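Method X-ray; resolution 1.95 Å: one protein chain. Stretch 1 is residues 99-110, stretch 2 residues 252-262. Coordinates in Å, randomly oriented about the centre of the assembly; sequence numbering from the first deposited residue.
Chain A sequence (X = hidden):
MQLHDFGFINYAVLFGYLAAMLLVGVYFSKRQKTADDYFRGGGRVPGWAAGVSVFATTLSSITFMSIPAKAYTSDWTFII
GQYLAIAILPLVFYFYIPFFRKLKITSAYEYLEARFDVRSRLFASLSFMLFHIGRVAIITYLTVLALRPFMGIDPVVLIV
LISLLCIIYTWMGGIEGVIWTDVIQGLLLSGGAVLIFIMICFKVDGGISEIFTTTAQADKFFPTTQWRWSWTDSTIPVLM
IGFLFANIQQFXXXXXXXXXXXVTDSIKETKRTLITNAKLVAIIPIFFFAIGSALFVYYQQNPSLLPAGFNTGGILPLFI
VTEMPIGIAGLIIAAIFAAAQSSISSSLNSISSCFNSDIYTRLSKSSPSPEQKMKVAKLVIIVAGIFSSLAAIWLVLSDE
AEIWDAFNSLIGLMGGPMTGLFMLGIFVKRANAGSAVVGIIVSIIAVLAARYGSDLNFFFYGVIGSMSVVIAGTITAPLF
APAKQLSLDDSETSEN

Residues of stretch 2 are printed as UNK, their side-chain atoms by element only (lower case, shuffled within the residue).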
ATOM      1  N   PHE A  99     -11.499  -8.367  17.384  1.00 27.57           N
ATOM      2  CA  PHE A  99     -10.984  -9.744  17.244  1.00 27.89           C
ATOM      3  C   PHE A  99      -9.491  -9.769  17.174  1.00 26.23           C
ATOM      4  O   PHE A  99      -8.840 -10.560  17.872  1.00 23.79           O
ATOM      5  CB  PHE A  99     -11.582 -10.458  16.028  1.00 29.31           C
ATOM      6  CG  PHE A  99     -13.022 -10.849  16.239  1.00 30.67           C
ATOM      7  CD1 PHE A  99     -14.032  -9.966  15.985  1.00 28.90           C
ATOM      8  CD2 PHE A  99     -13.345 -12.119  16.719  1.00 33.53           C
ATOM      9  CE1 PHE A  99     -15.333 -10.323  16.220  1.00 32.90           C
ATOM     10  CE2 PHE A  99     -14.654 -12.473  16.938  1.00 31.03           C
ATOM     11  CZ  PHE A  99     -15.649 -11.566  16.700  1.00 28.07           C
ATOM     12  N   PHE A 100      -8.949  -8.859  16.370  1.00 26.16           N
ATOM     13  CA  PHE A 100      -7.516  -8.782  16.150  1.00 25.26           C
ATOM     14  C   PHE A 100      -6.808  -8.477  17.484  1.00 24.86           C
ATOM     15  O   PHE A 100      -5.764  -9.069  17.790  1.00 25.90           O
ATOM     16  CB  PHE A 100      -7.152  -7.684  15.100  1.00 26.11           C
ATOM     17  CG  PHE A 100      -7.511  -8.027  13.653  1.00 23.40           C
ATOM     18  CD1 PHE A 100      -7.237  -9.274  13.104  1.00 26.32           C
ATOM     19  CD2 PHE A 100      -8.088  -7.081  12.821  1.00 23.19           C
ATOM     20  CE1 PHE A 100      -7.564  -9.564  11.748  1.00 28.64           C
ATOM     21  CE2 PHE A 100      -8.418  -7.365  11.487  1.00 23.09           C
ATOM     22  CZ  PHE A 100      -8.146  -8.597  10.938  1.00 23.88           C
ATOM     23  N   ARG A 101      -7.333  -7.528  18.243  1.00 23.61           N
ATOM     24  CA  ARG A 101      -6.718  -7.163  19.473  1.00 25.38           C
ATOM     25  C   ARG A 101      -6.848  -8.249  20.528  1.00 26.71           C
ATOM     26  O   ARG A 101      -5.879  -8.523  21.215  1.00 24.62           O
ATOM     27  CB  ARG A 101      -7.269  -5.846  20.000  1.00 25.23           C
ATOM     28  CG  ARG A 101      -6.684  -4.708  19.164  1.00 28.39           C
ATOM     29  CD  ARG A 101      -7.093  -3.337  19.648  1.00 26.97           C
ATOM     30  NE  ARG A 101      -6.438  -3.028  20.919  1.00 30.16           N
ATOM     31  CZ  ARG A 101      -5.174  -2.633  21.094  1.00 26.35           C
ATOM     32  NH1 ARG A 101      -4.310  -2.482  20.074  1.00 26.07           N
ATOM     33  NH2 ARG A 101      -4.782  -2.412  22.310  1.00 24.10           N
ATOM     34  N   LYS A 102      -8.045  -8.823  20.687  1.00 26.05           N
ATOM     35  CA  LYS A 102      -8.276  -9.781  21.765  1.00 26.69           C
ATOM     36  C   LYS A 102      -7.528 -11.067  21.542  1.00 27.89           C
ATOM     37  O   LYS A 102      -7.177 -11.765  22.500  1.00 27.20           O
ATOM     38  CB  LYS A 102      -9.742 -10.113  21.920  1.00 26.18           C
ATOM     39  CG  LYS A 102     -10.500  -8.990  22.584  1.00 27.11           C
ATOM     40  CD  LYS A 102     -11.954  -9.286  22.558  1.00 31.94           C
ATOM     41  CE  LYS A 102     -12.771  -8.037  22.706  1.00 33.03           C
ATOM     42  NZ  LYS A 102     -12.714  -7.628  24.085  1.00 31.97           N
ATOM     43  N   LEU A 103      -7.310 -11.407  20.278  1.00 26.36           N
ATOM     44  CA  LEU A 103      -6.504 -12.581  19.960  1.00 28.68           C
ATOM     45  C   LEU A 103      -5.021 -12.305  20.071  1.00 25.10           C
ATOM     46  O   LEU A 103      -4.265 -13.215  19.888  1.00 27.28           O
ATOM     47  CB  LEU A 103      -6.825 -13.163  18.563  1.00 29.85           C
ATOM     48  CG  LEU A 103      -8.230 -13.774  18.318  1.00 32.42           C
ATOM     49  CD1 LEU A 103      -8.477 -13.941  16.830  1.00 32.16           C
ATOM     50  CD2 LEU A 103      -8.464 -15.092  19.031  1.00 33.56           C
ATOM     51  N   LYS A 104      -4.594 -11.078  20.356  1.00 27.10           N
ATOM     52  CA  LYS A 104      -3.179 -10.775  20.490  1.00 29.24           C
ATOM     53  C   LYS A 104      -2.395 -11.301  19.294  1.00 28.33           C
ATOM     54  O   LYS A 104      -1.365 -11.998  19.421  1.00 24.45           O
ATOM     55  CB  LYS A 104      -2.607 -11.362  21.775  1.00 34.63           C
ATOM     56  CG  LYS A 104      -3.381 -10.981  23.029  1.00 40.32           C
ATOM     57  CD  LYS A 104      -3.193  -9.523  23.389  1.00 43.52           C
ATOM     58  CE  LYS A 104      -3.686  -9.246  24.802  1.00 50.36           C
ATOM     59  NZ  LYS A 104      -4.561  -8.032  24.856  1.00 49.98           N
ATOM     60  N   ILE A 105      -2.884 -10.945  18.113  1.00 26.96           N
ATOM     61  CA  ILE A 105      -2.307 -11.472  16.894  1.00 25.48           C
ATOM     62  C   ILE A 105      -0.927 -10.897  16.664  1.00 26.65           C
ATOM     63  O   ILE A 105      -0.683  -9.732  16.986  1.00 23.90           O
ATOM     64  CB  ILE A 105      -3.206 -11.222  15.661  1.00 25.78           C
ATOM     65  CG1 ILE A 105      -3.469  -9.747  15.400  1.00 25.56           C
ATOM     66  CG2 ILE A 105      -4.530 -11.946  15.856  1.00 28.04           C
ATOM     67  CD1 ILE A 105      -3.325  -9.356  13.961  1.00 27.61           C
ATOM     68  N   THR A 106      -0.046 -11.721  16.101  1.00 25.04           N
ATOM     69  CA  THR A 106       1.103 -11.231  15.416  1.00 25.61           C
ATOM     70  C   THR A 106       0.717 -11.066  13.926  1.00 26.09           C
ATOM     71  O   THR A 106       0.823  -9.955  13.376  1.00 25.06           O
ATOM     72  CB  THR A 106       2.315 -12.160  15.642  1.00 25.64           C
ATOM     73  OG1 THR A 106       2.805 -11.906  16.953  1.00 27.24           O
ATOM     74  CG2 THR A 106       3.448 -11.910  14.635  1.00 24.08           C
ATOM     75  N   SER A 107       0.169 -12.129  13.340  1.00 25.35           N
ATOM     76  CA  SER A 107      -0.320 -12.125  11.933  1.00 25.54           C
ATOM     77  C   SER A 107      -1.853 -12.060  11.913  1.00 23.80           C
ATOM     78  O   SER A 107      -2.500 -12.775  12.633  1.00 22.68           O
ATOM     79  CB  SER A 107       0.150 -13.381  11.202  1.00 24.43           C
ATOM     80  OG  SER A 107      -0.418 -13.512   9.929  1.00 24.26           O
ATOM     81  N   ALA A 108      -2.399 -11.225  11.057  1.00 22.20           N
ATOM     82  CA  ALA A 108      -3.854 -11.133  10.862  1.00 21.44           C
ATOM     83  C   ALA A 108      -4.533 -12.457  10.551  1.00 20.82           C
ATOM     84  O   ALA A 108      -5.722 -12.674  10.972  1.00 20.12           O
ATOM     85  CB  ALA A 108      -4.152 -10.134   9.747  1.00 20.37           C
ATOM     86  N   TYR A 109      -3.785 -13.346   9.885  1.00 21.73           N
ATOM     87  CA  TYR A 109      -4.338 -14.624   9.334  1.00 22.18           C
ATOM     88  C   TYR A 109      -4.600 -15.660  10.444  1.00 21.63           C
ATOM     89  O   TYR A 109      -5.334 -16.641  10.267  1.00 21.48           O
ATOM     90  CB  TYR A 109      -3.497 -15.104   8.136  1.00 22.68           C
ATOM     91  CG  TYR A 109      -3.324 -13.958   7.184  1.00 23.42           C
ATOM     92  CD1 TYR A 109      -4.447 -13.339   6.590  1.00 23.39           C
ATOM     93  CD2 TYR A 109      -2.051 -13.336   7.008  1.00 27.07           C
ATOM     94  CE1 TYR A 109      -4.296 -12.198   5.790  1.00 24.26           C
ATOM     95  CE2 TYR A 109      -1.903 -12.205   6.196  1.00 24.77           C
ATOM     96  CZ  TYR A 109      -3.020 -11.610   5.625  1.00 22.26           C
ATOM     97  OH  TYR A 109      -2.866 -10.466   4.859  1.00 22.39           O
ATOM     98  N   GLU A 110      -4.070 -15.386  11.622  1.00 22.45           N
ATOM     99  CA  GLU A 110      -4.398 -16.181  12.822  1.00 23.46           C
ATOM    100  C   GLU A 110      -5.874 -16.127  13.117  1.00 21.72           C
ATOM    101  O   GLU A 110      -6.420 -17.098  13.620  1.00 22.62           O
ATOM    102  CB  GLU A 110      -3.664 -15.651  14.079  1.00 23.12           C
ATOM    103  CG  GLU A 110      -2.164 -15.830  14.072  1.00 23.84           C
ATOM    104  CD  GLU A 110      -1.416 -15.017  15.157  1.00 26.20           C
ATOM    105  OE1 GLU A 110      -1.936 -14.792  16.270  1.00 27.33           O
ATOM    106  OE2 GLU A 110      -0.273 -14.603  14.903  1.00 25.24           O
ATOM    107  N   UNK A 252      -8.776  -4.578   6.220  1.00 22.11           N
ATOM    108  CA  UNK A 252      -9.217  -5.757   7.017  1.00 22.28           C
ATOM    109  C   UNK A 252      -8.395  -7.042   6.803  1.00 23.36           C
ATOM    110  O   UNK A 252      -8.310  -7.896   7.671  1.00 26.58           O
ATOM    111  o   UNK A 252     -10.916  -6.509   5.384  1.00 22.54           O
ATOM    112  c   UNK A 252     -11.585  -4.926   7.057  1.00 26.93           C
ATOM    113  c   UNK A 252     -10.691  -6.108   6.743  1.00 24.44           C
ATOM    114  N   UNK A 253      -7.820  -7.207   5.622  1.00 21.11           N
ATOM    115  CA  UNK A 253      -7.279  -8.503   5.217  1.00 19.49           C
ATOM    116  C   UNK A 253      -5.816  -8.429   4.875  1.00 20.68           C
ATOM    117  O   UNK A 253      -5.276  -9.439   4.509  1.00 23.19           O
ATOM    118  c   UNK A 253      -8.076  -9.059   4.026  1.00 17.73           C
ATOM    119  N   UNK A 254      -5.174  -7.263   5.043  1.00 20.12           N
ATOM    120  CA  UNK A 254      -3.815  -7.044   4.589  1.00 22.45           C
ATOM    121  C   UNK A 254      -2.932  -6.765   5.804  1.00 21.83           C
ATOM    122  O   UNK A 254      -3.163  -5.805   6.533  1.00 21.16           O
ATOM    123  c   UNK A 254      -3.794  -5.889   3.601  1.00 25.94           C
ATOM    124  o   UNK A 254      -2.557  -5.839   2.944  1.00 35.75           O
ATOM    125  N   UNK A 255      -1.947  -7.629   6.016  1.00 20.27           N
ATOM    126  CA  UNK A 255      -1.113  -7.583   7.201  1.00 20.24           C
ATOM    127  C   UNK A 255      -0.359  -6.270   7.395  1.00 20.27           C
ATOM    128  O   UNK A 255      -0.096  -5.894   8.540  1.00 18.73           O
ATOM    129  c   UNK A 255       0.894  -8.769   8.321  1.00 21.46           C
ATOM    130  c   UNK A 255      -0.141  -8.766   7.175  1.00 21.36           C
ATOM    131  n   UNK A 255       1.202  -8.893  10.724  1.00 23.39           N
ATOM    132  c   UNK A 255       0.327  -8.995   9.724  1.00 23.92           C
ATOM    133  o   UNK A 255      -0.891  -9.164   9.921  1.00 26.80           O
ATOM    134  N   UNK A 256       0.046  -5.593   6.304  1.00 19.61           N
ATOM    135  CA  UNK A 256       0.826  -4.331   6.452  1.00 21.23           C
ATOM    136  C   UNK A 256       0.033  -3.227   7.192  1.00 21.84           C
ATOM    137  O   UNK A 256       0.611  -2.472   7.966  1.00 28.20           O
ATOM    138  c   UNK A 256       1.417  -3.838   5.114  1.00 21.49           C
ATOM    139  c   UNK A 256       0.358  -3.580   4.046  1.00 25.37           C
ATOM    140  o   UNK A 256       0.684  -2.721   3.191  1.00 30.42           O
ATOM    141  o   UNK A 256      -0.764  -4.231   4.020  1.00 24.11           O
ATOM    142  N   UNK A 257      -1.285  -3.166   6.983  1.00 21.42           N
ATOM    143  CA  UNK A 257      -2.134  -2.237   7.700  1.00 20.13           C
ATOM    144  C   UNK A 257      -2.620  -2.797   9.068  1.00 21.71           C
ATOM    145  O   UNK A 257      -2.476  -2.155  10.127  1.00 20.51           O
ATOM    146  c   UNK A 257      -2.728  -0.854   5.730  1.00 18.06           C
ATOM    147  c   UNK A 257      -3.273  -1.788   6.797  1.00 17.78           C
ATOM    148  c   UNK A 257      -4.339  -1.047   7.609  1.00 18.18           C
ATOM    149  N   UNK A 258      -3.106  -4.027   9.049  1.00 21.27           N
ATOM    150  CA  UNK A 258      -3.692  -4.657  10.208  1.00 22.10           C
ATOM    151  C   UNK A 258      -2.709  -4.721  11.352  1.00 21.43           C
ATOM    152  O   UNK A 258      -3.060  -4.557  12.511  1.00 21.70           O
ATOM    153  c   UNK A 258      -4.237  -6.105   9.897  1.00 20.83           C
ATOM    154  c   UNK A 258      -5.414  -6.055   8.961  1.00 20.27           C
ATOM    155  c   UNK A 258      -4.704  -6.744  11.174  1.00 24.42           C
ATOM    156  N   UNK A 259      -1.455  -4.952  11.041  1.00 24.92           N
ATOM    157  CA  UNK A 259      -0.388  -4.868  12.060  1.00 24.56           C
ATOM    158  C   UNK A 259      -0.361  -3.570  12.873  1.00 26.14           C
ATOM    159  O   UNK A 259      -0.032  -3.582  14.071  1.00 25.51           O
ATOM    160  c   UNK A 259       3.296  -5.903  11.460  1.00 27.73           C
ATOM    161  c   UNK A 259       0.963  -5.052  11.371  1.00 24.64           C
ATOM    162  o   UNK A 259       3.318  -5.885  10.222  1.00 28.01           O
ATOM    163  n   UNK A 259       4.416  -5.919  12.227  1.00 26.77           N
ATOM    164  c   UNK A 259       1.962  -5.861  12.164  1.00 25.07           C
ATOM    165  N   UNK A 260      -0.704  -2.446  12.249  1.00 25.27           N
ATOM    166  CA  UNK A 260      -0.746  -1.168  12.990  1.00 24.49           C
ATOM    167  C   UNK A 260      -1.881  -1.086  13.995  1.00 22.48           C
ATOM    168  O   UNK A 260      -1.844  -0.232  14.861  1.00 21.99           O
ATOM    169  n   UNK A 260       3.030  -1.913   9.293  1.00 28.11           N
ATOM    170  c   UNK A 260       0.995  -0.238  10.365  1.00 27.17           C
ATOM    171  c   UNK A 260       0.488   0.533  11.552  1.00 26.98           C
ATOM    172  c   UNK A 260       3.298  -0.644   9.527  1.00 29.53           C
ATOM    173  n   UNK A 260       4.510  -0.185   9.308  1.00 27.03           N
ATOM    174  c   UNK A 260      -0.836   0.034  12.055  1.00 25.44           C
ATOM    175  n   UNK A 260       2.361   0.172  10.019  1.00 31.13           N
ATOM    176  N   UNK A 261      -2.895  -1.949  13.891  1.00 20.99           N
ATOM    177  CA  UNK A 261      -3.992  -1.942  14.842  1.00 19.45           C
ATOM    178  C   UNK A 261      -3.626  -2.524  16.207  1.00 20.01           C
ATOM    179  O   UNK A 261      -4.353  -2.296  17.174  1.00 20.51           O
ATOM    180  c   UNK A 261      -6.052  -0.491  11.185  1.00 22.94           C
ATOM    181  c   UNK A 261      -5.749  -2.218  12.907  1.00 21.06           C
ATOM    182  c   UNK A 261      -5.206  -2.723  14.283  1.00 20.96           C
ATOM    183  o   UNK A 261      -7.411  -1.086   9.170  1.00 23.42           O
ATOM    184  c   UNK A 261      -6.823  -1.390  10.413  1.00 23.22           C
ATOM    185  c   UNK A 261      -6.504  -3.074  12.109  1.00 23.98           C
ATOM    186  c   UNK A 261      -5.524  -0.913  12.426  1.00 20.79           C
ATOM    187  c   UNK A 261      -7.059  -2.652  10.901  1.00 24.11           C
ATOM    188  N   UNK A 262      -2.549  -3.306  16.275  1.00 21.27           N
ATOM    189  CA  UNK A 262      -2.163  -4.024  17.494  1.00 24.37           C
ATOM    190  C   UNK A 262      -0.883  -3.454  18.165  1.00 23.11           C
ATOM    191  O   UNK A 262      -0.450  -3.941  19.211  1.00 19.63           O
ATOM    192  c   UNK A 262      -3.423  -6.056  16.710  1.00 25.25           C
ATOM    193  c   UNK A 262       0.292  -6.176  16.529  1.00 31.28           C
ATOM    194  c   UNK A 262      -1.109  -5.909  16.083  1.00 27.91           C
ATOM    195  c   UNK A 262      -2.067  -5.551  17.212  1.00 26.37           C
TER

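Position 252 carries three side-chain atoms, a carbon bearing one oxygen and one carbon, and its CA-to-CB bond points away from stretch 1; this is T252. T252 O lies 3.3 Å from F100 CZ, at the ring edge, and has no hydrogen-bond partner. Position 253 has a single side-chain carbon, also pointing away, and is A253. Its carbonyl does the work: Y109 OH donates to A253 O at 2.6 Å. At 254, one carbon followed by one oxygen identifies S254, whose hydroxyl turns to its own stretch and donates to an oxygen of the side chain at 256.

Position 255 bears three carbons in a row, the third carrying one oxygen and one nitrogen: an amide, and the length of Q255. Both ends of the amide are used. NE2 of Q255 donates to T106 O at 2.9 Å, while A108 N donates to OE1 of Q255 at 2.8 Å. The backbone N of Q255 adds a weak bond to Y109 OH at 3.2 Å.

Position 256 has two carbons, the second with two oxygens, and makes no contact with stretch 1; it is D256, the acceptor for S254 OG. Three carbons forked at CB mark 257, out of reach of stretch 1, as V257. The same fork at 258 points toward stretch 1, with one methyl over the face of the F100 ring, and belongs to V258. V258 CG1 sits 3.7 Å from the centroid of the F100 ring, only 7° off its normal, and 3.7 Å from A108 CB.

Position 259 repeats the three-carbon amide pattern and is Q259, but its amide is bonded elsewhere in the structure. At 260, three carbons, a nitrogen and a carbon with two more nitrogens spell R260, which does not reach stretch 1. A six-carbon ring bearing one oxygen makes 261 Y261; Y261 CD2 approaches F100 CD2 at 4.4 Å, and Y261 O accepts from R101 NH1 at 2.9 Å. Position 262 has four carbons, forked at the first with one arm two carbons long: I262. CG2 of I262 lies 3.9 Å from I105 CG1, and CD1 of I262 lies 3.7 Å from I105 O.

The contact has hydrogen bonds towards both ends and an apolar middle. Q255 bridges the backbone on two sides of S107, and Y109 OH links A253 to Q255. Between these bonds and the R101 bond to Y261, V258 and I262 pack against F100, I105 and A108. The whole contact buries 610 Å², both stretches summed.

Stretch 2 (252-262) TASQDVVQRYI
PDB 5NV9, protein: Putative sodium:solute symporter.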